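Local atomic coordinates of 3-alpha-hydroxysteroid dehydrogenase (Pseudomonas sp., PDB entry 2DKN), a protein that catalyses the NAD-dependent, reversible oxidation of 3-alpha-hydroxysteroids to 3-oxosteroids, as a Rossmann-fold member of the short-chain dehydrogenase family. Residues 18-23 against 219-224; 99-104 against 169-174; 123-128 against 144-149. One frame throughout, in Å; residues are numbered along the deposited sequence.

Contact 1 of 3, residues 18-23 against 219-224; sequences KELLAR and EVAEAI
Two helices on one side of the Rossmann sheet, 12-23 after the first strand and 217-228 ahead of the last, meet here chiefly through L20, which rests on A221 and E222. In short-chain dehydrogenases the first of these helices follows the glycine-rich turn that binds the coenzyme, and its later turns, as here, serve packing. One methyl does the work: CD1 of L20 sits 4.0 Å from CB of A221 and also 3.6 Å from CD of E222. The leucine reaches across because CG stands opposite the backbone N (chi1 -174°), beside the carbonyl carbon. E222 starts out from its helix away from L20, yet a bend at chi2 (-82°) folds the chain back, bringing CG, CD and both carboxylate oxygens within 4 Å of the same methyl; the two side chains cross at about a right angle. Exchanging E222 for an alanine would probably uncover the L20 methyl on this side and leave R218 without its long, weak ion-pair partner. Deeper in, A221 also touches L17, and I224 covers I13 and L17 of the same helix, so the seam runs on into the apolar interior. Toward the dimer partner, E222 packs on Q231 and E219 hydrogen-bonds S233, both of the second subunit. Across the two segments the attraction is therefore dispersive, with neither a hydrogen bond nor a salt bridge; E222 offers L20 its CG methylene and the carbon and oxygens of its carboxylate, while its charge is directed, weakly, toward its own helix.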
# COMPACT_ATOMS: atom_id res chain seq x y z
N LYS A 18 11.33 14.54 -6.34
CA LYS A 18 11.59 15.57 -7.35
C LYS A 18 12.72 15.10 -8.27
O LYS A 18 12.63 15.19 -9.49
CB LYS A 18 11.98 16.89 -6.67
CG LYS A 18 12.68 17.93 -7.55
CD LYS A 18 13.00 19.20 -6.72
CE LYS A 18 14.19 18.94 -5.76
NZ LYS A 18 14.58 20.07 -4.81
N GLU A 19 13.78 14.57 -7.67
CA GLU A 19 14.93 14.08 -8.43
C GLU A 19 14.54 12.87 -9.30
O GLU A 19 14.85 12.83 -10.49
CB GLU A 19 16.02 13.70 -7.46
CG GLU A 19 17.25 13.09 -8.08
CD GLU A 19 18.39 13.06 -7.08
OE1 GLU A 19 18.91 14.15 -6.74
OE2 GLU A 19 18.76 11.96 -6.62
N LEU A 20 13.89 11.90 -8.69
CA LEU A 20 13.40 10.72 -9.43
C LEU A 20 12.57 11.08 -10.67
O LEU A 20 12.84 10.61 -11.78
CB LEU A 20 12.61 9.80 -8.47
CG LEU A 20 12.12 8.44 -8.99
CD1 LEU A 20 11.67 7.57 -7.81
CD2 LEU A 20 10.98 8.59 -9.97
N LEU A 21 11.53 11.91 -10.49
CA LEU A 21 10.66 12.30 -11.60
C LEU A 21 11.37 13.12 -12.67
O LEU A 21 11.10 12.97 -13.86
CB LEU A 21 9.46 13.10 -11.08
CG LEU A 21 8.49 12.28 -10.20
CD1 LEU A 21 7.41 13.18 -9.60
CD2 LEU A 21 7.83 11.09 -10.95
N ALA A 22 12.27 14.00 -12.24
CA ALA A 22 12.99 14.86 -13.18
C ALA A 22 13.86 14.00 -14.11
O ALA A 22 13.87 14.18 -15.34
CB ALA A 22 13.83 15.86 -12.42
N ARG A 23 14.57 13.05 -13.51
CA ARG A 23 15.43 12.12 -14.25
C ARG A 23 14.67 11.23 -15.22
O ARG A 23 15.19 10.83 -16.26
CB ARG A 23 16.26 11.29 -13.29
CG ARG A 23 17.30 12.14 -12.64
CD ARG A 23 18.11 11.39 -11.64
NE ARG A 23 18.86 12.32 -10.80
CZ ARG A 23 19.44 11.98 -9.66
NH1 ARG A 23 20.10 12.89 -8.96
NH2 ARG A 23 19.36 10.72 -9.23
N GLU A 219 13.16 5.21 -1.63
CA GLU A 219 12.29 4.02 -1.61
C GLU A 219 10.82 4.44 -1.47
O GLU A 219 9.91 3.86 -2.10
CB GLU A 219 12.68 3.06 -0.48
CG GLU A 219 14.09 2.52 -0.66
CD GLU A 219 14.47 1.58 0.43
OE1 GLU A 219 14.39 0.36 0.18
OE2 GLU A 219 14.86 2.03 1.52
N VAL A 220 10.58 5.47 -0.67
CA VAL A 220 9.23 6.04 -0.58
C VAL A 220 8.87 6.75 -1.88
O VAL A 220 7.76 6.60 -2.38
CB VAL A 220 9.08 6.98 0.62
CG1 VAL A 220 7.67 7.63 0.61
CG2 VAL A 220 9.29 6.18 1.92
N ALA A 221 9.82 7.49 -2.46
CA ALA A 221 9.58 8.16 -3.73
C ALA A 221 9.16 7.18 -4.83
O ALA A 221 8.28 7.49 -5.65
CB ALA A 221 10.84 8.92 -4.14
N GLU A 222 9.76 5.99 -4.84
CA GLU A 222 9.44 5.00 -5.89
C GLU A 222 8.01 4.55 -5.75
O GLU A 222 7.32 4.38 -6.73
CB GLU A 222 10.36 3.77 -5.81
CG GLU A 222 11.79 4.03 -6.27
CD GLU A 222 11.97 3.98 -7.76
OE1 GLU A 222 13.14 3.96 -8.20
OE2 GLU A 222 10.96 3.98 -8.51
N ALA A 223 7.56 4.33 -4.52
CA ALA A 223 6.14 3.98 -4.29
C ALA A 223 5.19 5.10 -4.74
O ALA A 223 4.14 4.85 -5.36
CB ALA A 223 5.92 3.63 -2.85
N ILE A 224 5.55 6.34 -4.44
CA ILE A 224 4.73 7.47 -4.88
C ILE A 224 4.68 7.56 -6.41
O ILE A 224 3.61 7.75 -7.00
CB ILE A 224 5.25 8.80 -4.30
CG1 ILE A 224 5.16 8.78 -2.77
CG2 ILE A 224 4.48 10.00 -4.89
CD1 ILE A 224 5.93 9.95 -2.11

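Contact 2 of 3, residues 99-104 against 169-174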
# COMPACT_ATOMS: atom_id res chain seq x y z
N GLU A 99 -9.36 21.12 -10.07
CA GLU A 99 -9.79 21.43 -11.43
C GLU A 99 -8.63 21.28 -12.43
O GLU A 99 -8.80 20.67 -13.49
CB GLU A 99 -10.39 22.83 -11.49
CG GLU A 99 -10.82 23.26 -12.88
CD GLU A 99 -11.42 24.64 -12.88
OE1 GLU A 99 -10.76 25.59 -12.40
OE2 GLU A 99 -12.57 24.78 -13.33
N ALA A 100 -7.47 21.81 -12.08
CA ALA A 100 -6.27 21.62 -12.91
C ALA A 100 -5.94 20.14 -13.13
O ALA A 100 -5.60 19.74 -14.23
CB ALA A 100 -5.08 22.35 -12.32
N LEU A 101 -6.02 19.34 -12.07
CA LEU A 101 -5.80 17.90 -12.20
C LEU A 101 -6.81 17.26 -13.13
O LEU A 101 -6.47 16.39 -13.92
CB LEU A 101 -5.85 17.22 -10.83
CG LEU A 101 -4.57 17.47 -9.99
CD1 LEU A 101 -4.86 17.18 -8.50
CD2 LEU A 101 -3.38 16.67 -10.49
N SER A 102 -8.07 17.68 -13.02
CA SER A 102 -9.13 17.10 -13.84
C SER A 102 -8.86 17.33 -15.34
O SER A 102 -9.37 16.58 -16.19
CB SER A 102 -10.50 17.68 -13.44
OG SER A 102 -10.71 19.00 -13.95
N ARG A 103 -8.06 18.35 -15.64
CA ARG A 103 -7.75 18.73 -17.02
C ARG A 103 -6.49 18.04 -17.54
O ARG A 103 -6.19 18.12 -18.73
CB ARG A 103 -7.58 20.25 -17.12
CG ARG A 103 -8.86 21.03 -16.86
CD ARG A 103 -8.61 22.53 -16.68
NE ARG A 103 -9.87 23.26 -16.73
CZ ARG A 103 -10.03 24.54 -16.42
NH1 ARG A 103 -8.99 25.26 -16.02
NH2 ARG A 103 -11.22 25.11 -16.52
N GLY A 104 -5.75 17.36 -16.66
CA GLY A 104 -4.52 16.69 -17.07
C GLY A 104 -4.74 15.36 -17.77
O GLY A 104 -5.89 14.95 -17.99
N VAL A 169 -15.16 9.22 -4.31
CA VAL A 169 -16.11 9.37 -5.43
C VAL A 169 -15.94 10.72 -6.13
O VAL A 169 -15.93 10.77 -7.34
CB VAL A 169 -17.56 9.17 -4.94
CG1 VAL A 169 -18.55 9.55 -6.03
CG2 VAL A 169 -17.74 7.73 -4.53
N ASP A 170 -15.77 11.80 -5.36
CA ASP A 170 -15.54 13.13 -5.99
C ASP A 170 -14.33 13.10 -6.92
O ASP A 170 -14.38 13.61 -8.05
CB ASP A 170 -15.36 14.23 -4.93
CG ASP A 170 -16.63 14.53 -4.18
OD1 ASP A 170 -16.54 15.08 -3.06
OD2 ASP A 170 -17.73 14.22 -4.70
N TRP A 171 -13.24 12.51 -6.44
CA TRP A 171 -12.02 12.38 -7.28
C TRP A 171 -12.22 11.49 -8.52
O TRP A 171 -11.80 11.84 -9.61
CB TRP A 171 -10.80 11.96 -6.44
CG TRP A 171 -10.38 13.10 -5.56
CD1 TRP A 171 -10.68 13.30 -4.24
CD2 TRP A 171 -9.62 14.25 -5.97
NE1 TRP A 171 -10.15 14.51 -3.80
CE2 TRP A 171 -9.51 15.11 -4.85
CE3 TRP A 171 -9.05 14.64 -7.19
CZ2 TRP A 171 -8.80 16.33 -4.90
CZ3 TRP A 171 -8.37 15.87 -7.25
CH2 TRP A 171 -8.25 16.69 -6.10
N ALA A 172 -12.91 10.37 -8.36
CA ALA A 172 -13.25 9.55 -9.51
C ALA A 172 -14.07 10.36 -10.51
O ALA A 172 -13.88 10.23 -11.72
CB ALA A 172 -14.01 8.29 -9.09
N GLY A 173 -14.97 11.19 -10.01
CA GLY A 173 -15.86 11.94 -10.91
C GLY A 173 -15.10 12.96 -11.74
O GLY A 173 -15.52 13.29 -12.86
N ARG A 174 -13.98 13.45 -11.18
CA ARG A 174 -13.04 14.34 -11.88
C ARG A 174 -12.06 13.60 -12.78
O ARG A 174 -11.29 14.24 -13.51
CB ARG A 174 -12.23 15.16 -10.86
CG ARG A 174 -13.02 16.17 -10.09
CD ARG A 174 -12.15 16.86 -9.03
NE ARG A 174 -12.99 17.56 -8.07
CZ ARG A 174 -13.02 17.29 -6.77
NH1 ARG A 174 -13.82 17.97 -5.97
NH2 ARG A 174 -12.23 16.34 -6.27
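L101 brings its CD1 methyl to the six-membered ring of W171, 3.9 Å from CZ3 and 4.2 Å from CH2, approaching the indole obliquely. The pair joins the C-terminal ends of two helices of the Rossmann fold, 79-102 and 168-173, each close to where the chain turns toward a strand of the parallel sheet. W171 reaches its partner because chi1 of -71° sets CG opposite the carbonyl carbon and swings the ring over toward helix 79-102, where L94 and A98 also touch it. V176 lies against both L101 and W171 and completes the apolar patch. A second, more peripheral meeting joins S102 to R174, whose CA atoms are 5.2 Å apart. Here CB of S102 packs against the backbone, 3.5 Å from O of R174, and 4.0 Å from CB of R174. The serine hydroxyl plays no part across the contact: OG turns back into its own helix and donates to O of E99 at 2.6 Å, which satisfies the hydroxyl within its own helix. Beyond CB, the extended chain of R174 runs over the ring of W171 in its own segment, so that the arginine roofs the tryptophan whose rim meets L101. This places NH2 of R174 over the centre of the W171 ring, 3.3 Å above its plane, with CD1 of W171 at the guanidinium edge.

Contact 3 of 3, residues 123-128 against 144-149; sequences AELPMV and EQQGQT
Q146 supplies every close approach to segment 123-128, and its aliphatic part makes the first kind of contact. CE of M127 lies 3.7 Å from CB of Q146 and 3.8 Å from CG, the two side chains crossing at about a right angle. The methionine brings its methyl there with CG between the backbone N and the carbonyl carbon (chi1 62°) and a turn at chi3; L142 and A143 of helix 136-146 also touch it.

The amide end makes the second kind, polar against apolar. A bend at chi2 (74°) carries OE1 of Q146 to 3.5 Å from CD2 of L125, while CD of P126 stands 3.8 Å from the same oxygen. These are van der Waals contacts with a carbonyl oxygen whose polar need is met elsewhere.

Water supplies that need. One molecule donates to OE1 of Q146 at 2.9 Å and accepts from N of M127 at 3.1 Å. It thus serves a backbone N-H in the first turn of helix 126-133, where no preceding helical carbonyl is available, and ties that turn to the far segment.

After Q146 the chain leaves the helix at G147, whose positive phi (87°) suits a residue without a side chain, and Q148 then occupies the N-cap position of helix 149-166. Two short helices, 126-133 and 136-146, thus form a helical excursion between strand 108-112 and helix 149-166 of the Rossmann fold, its start and finish joined by a glutamine and a water.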
# COMPACT_ATOMS: atom_id res chain seq x y z
N ALA A 123 -8.22 7.79 16.02
CA ALA A 123 -9.48 8.02 15.35
C ALA A 123 -10.44 8.79 16.24
O ALA A 123 -11.29 9.51 15.74
CB ALA A 123 -10.10 6.70 14.90
N GLU A 124 -10.31 8.64 17.56
CA GLU A 124 -11.27 9.28 18.47
C GLU A 124 -10.81 10.60 19.05
O GLU A 124 -11.51 11.18 19.86
CB GLU A 124 -11.78 8.35 19.59
CG GLU A 124 -10.94 7.16 19.92
CD GLU A 124 -11.01 6.09 18.86
OE1 GLU A 124 -10.02 5.35 18.72
OE2 GLU A 124 -12.06 5.99 18.17
N LEU A 125 -9.65 11.09 18.63
CA LEU A 125 -9.20 12.42 19.04
C LEU A 125 -10.17 13.49 18.54
O LEU A 125 -10.52 13.51 17.36
CB LEU A 125 -7.79 12.71 18.48
CG LEU A 125 -6.62 11.87 19.02
CD1 LEU A 125 -5.38 11.99 18.10
CD2 LEU A 125 -6.28 12.24 20.48
N PRO A 126 -10.64 14.38 19.44
CA PRO A 126 -11.58 15.42 18.99
C PRO A 126 -11.10 16.24 17.79
O PRO A 126 -11.89 16.58 16.91
CB PRO A 126 -11.73 16.31 20.24
CG PRO A 126 -11.55 15.31 21.38
CD PRO A 126 -10.39 14.45 20.89
N MET A 127 -9.80 16.53 17.75
CA MET A 127 -9.27 17.36 16.67
C MET A 127 -9.52 16.73 15.30
O MET A 127 -9.67 17.46 14.31
CB MET A 127 -7.79 17.62 16.88
CG MET A 127 -6.96 16.36 16.86
SD MET A 127 -5.18 16.73 16.88
CE MET A 127 -4.83 16.46 18.62
N VAL A 128 -9.59 15.40 15.24
CA VAL A 128 -9.88 14.69 14.00
C VAL A 128 -11.23 15.08 13.40
O VAL A 128 -11.34 15.34 12.21
CB VAL A 128 -9.78 13.15 14.19
CG1 VAL A 128 -10.37 12.41 12.99
CG2 VAL A 128 -8.33 12.79 14.40
N GLU A 144 -4.19 22.23 20.31
CA GLU A 144 -3.49 22.92 21.39
C GLU A 144 -3.94 22.42 22.76
O GLU A 144 -3.11 22.14 23.61
CB GLU A 144 -3.68 24.43 21.28
CG GLU A 144 -2.84 25.10 20.22
CD GLU A 144 -1.35 24.86 20.41
OE1 GLU A 144 -0.84 25.03 21.53
OE2 GLU A 144 -0.68 24.47 19.44
N GLN A 145 -5.24 22.28 22.95
CA GLN A 145 -5.80 21.75 24.21
C GLN A 145 -5.42 20.30 24.48
O GLN A 145 -5.30 19.88 25.64
CB GLN A 145 -7.32 21.84 24.19
CG GLN A 145 -7.89 23.24 24.17
CD GLN A 145 -9.41 23.21 24.02
OE1 GLN A 145 -10.05 24.26 23.94
NE2 GLN A 145 -9.98 22.01 23.98
N GLN A 146 -5.27 19.51 23.42
CA GLN A 146 -4.90 18.10 23.58
C GLN A 146 -3.49 18.03 24.17
O GLN A 146 -3.18 17.13 24.97
CB GLN A 146 -5.00 17.34 22.26
CG GLN A 146 -4.74 15.84 22.35
CD GLN A 146 -5.88 15.05 22.98
OE1 GLN A 146 -7.00 15.02 22.47
NE2 GLN A 146 -5.57 14.38 24.08
N GLY A 147 -2.67 19.03 23.83
CA GLY A 147 -1.38 19.23 24.49
C GLY A 147 -0.06 18.59 24.09
O GLY A 147 0.99 18.89 24.67
N GLN A 148 -0.08 17.68 23.12
CA GLN A 148 1.14 16.96 22.78
C GLN A 148 1.30 16.82 21.29
O GLN A 148 0.39 16.35 20.62
CB GLN A 148 1.15 15.59 23.43
CG GLN A 148 1.21 15.66 24.96
CD GLN A 148 1.21 14.30 25.58
OE1 GLN A 148 0.28 13.92 26.29
NE2 GLN A 148 2.25 13.53 25.28
N THR A 149 2.46 17.20 20.77
CA THR A 149 2.64 17.19 19.32
C THR A 149 2.45 15.81 18.70
O THR A 149 1.98 15.70 17.56
CB THR A 149 4.00 17.75 18.90
OG1 THR A 149 5.02 17.03 19.59
CG2 THR A 149 4.10 19.24 19.22
O HOH W 1 -7.99 16.52 20.23

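In the fold
All three contacts are only partly buried, and none is the centre of the core, yet each illustrates how chemistry follows position. They share no helix: contact 1 uses 12-23 and 217-228, contact 2 uses 79-102 and 168-173, contact 3 uses 126-133 and 136-146. Contacts 1 and 2 each join two helices of the Rossmann fold and also reach the second subunit. Contact 3 joins elements of the helical excursion, touches no other chain, and lies across the chain's centre from contact 1. Contact 1 sets a leucine methyl against an alanine and a folded carboxylate chain; contact 2 adds an aromatic surface and a backbone carbonyl; contact 3 alone is bridged by water.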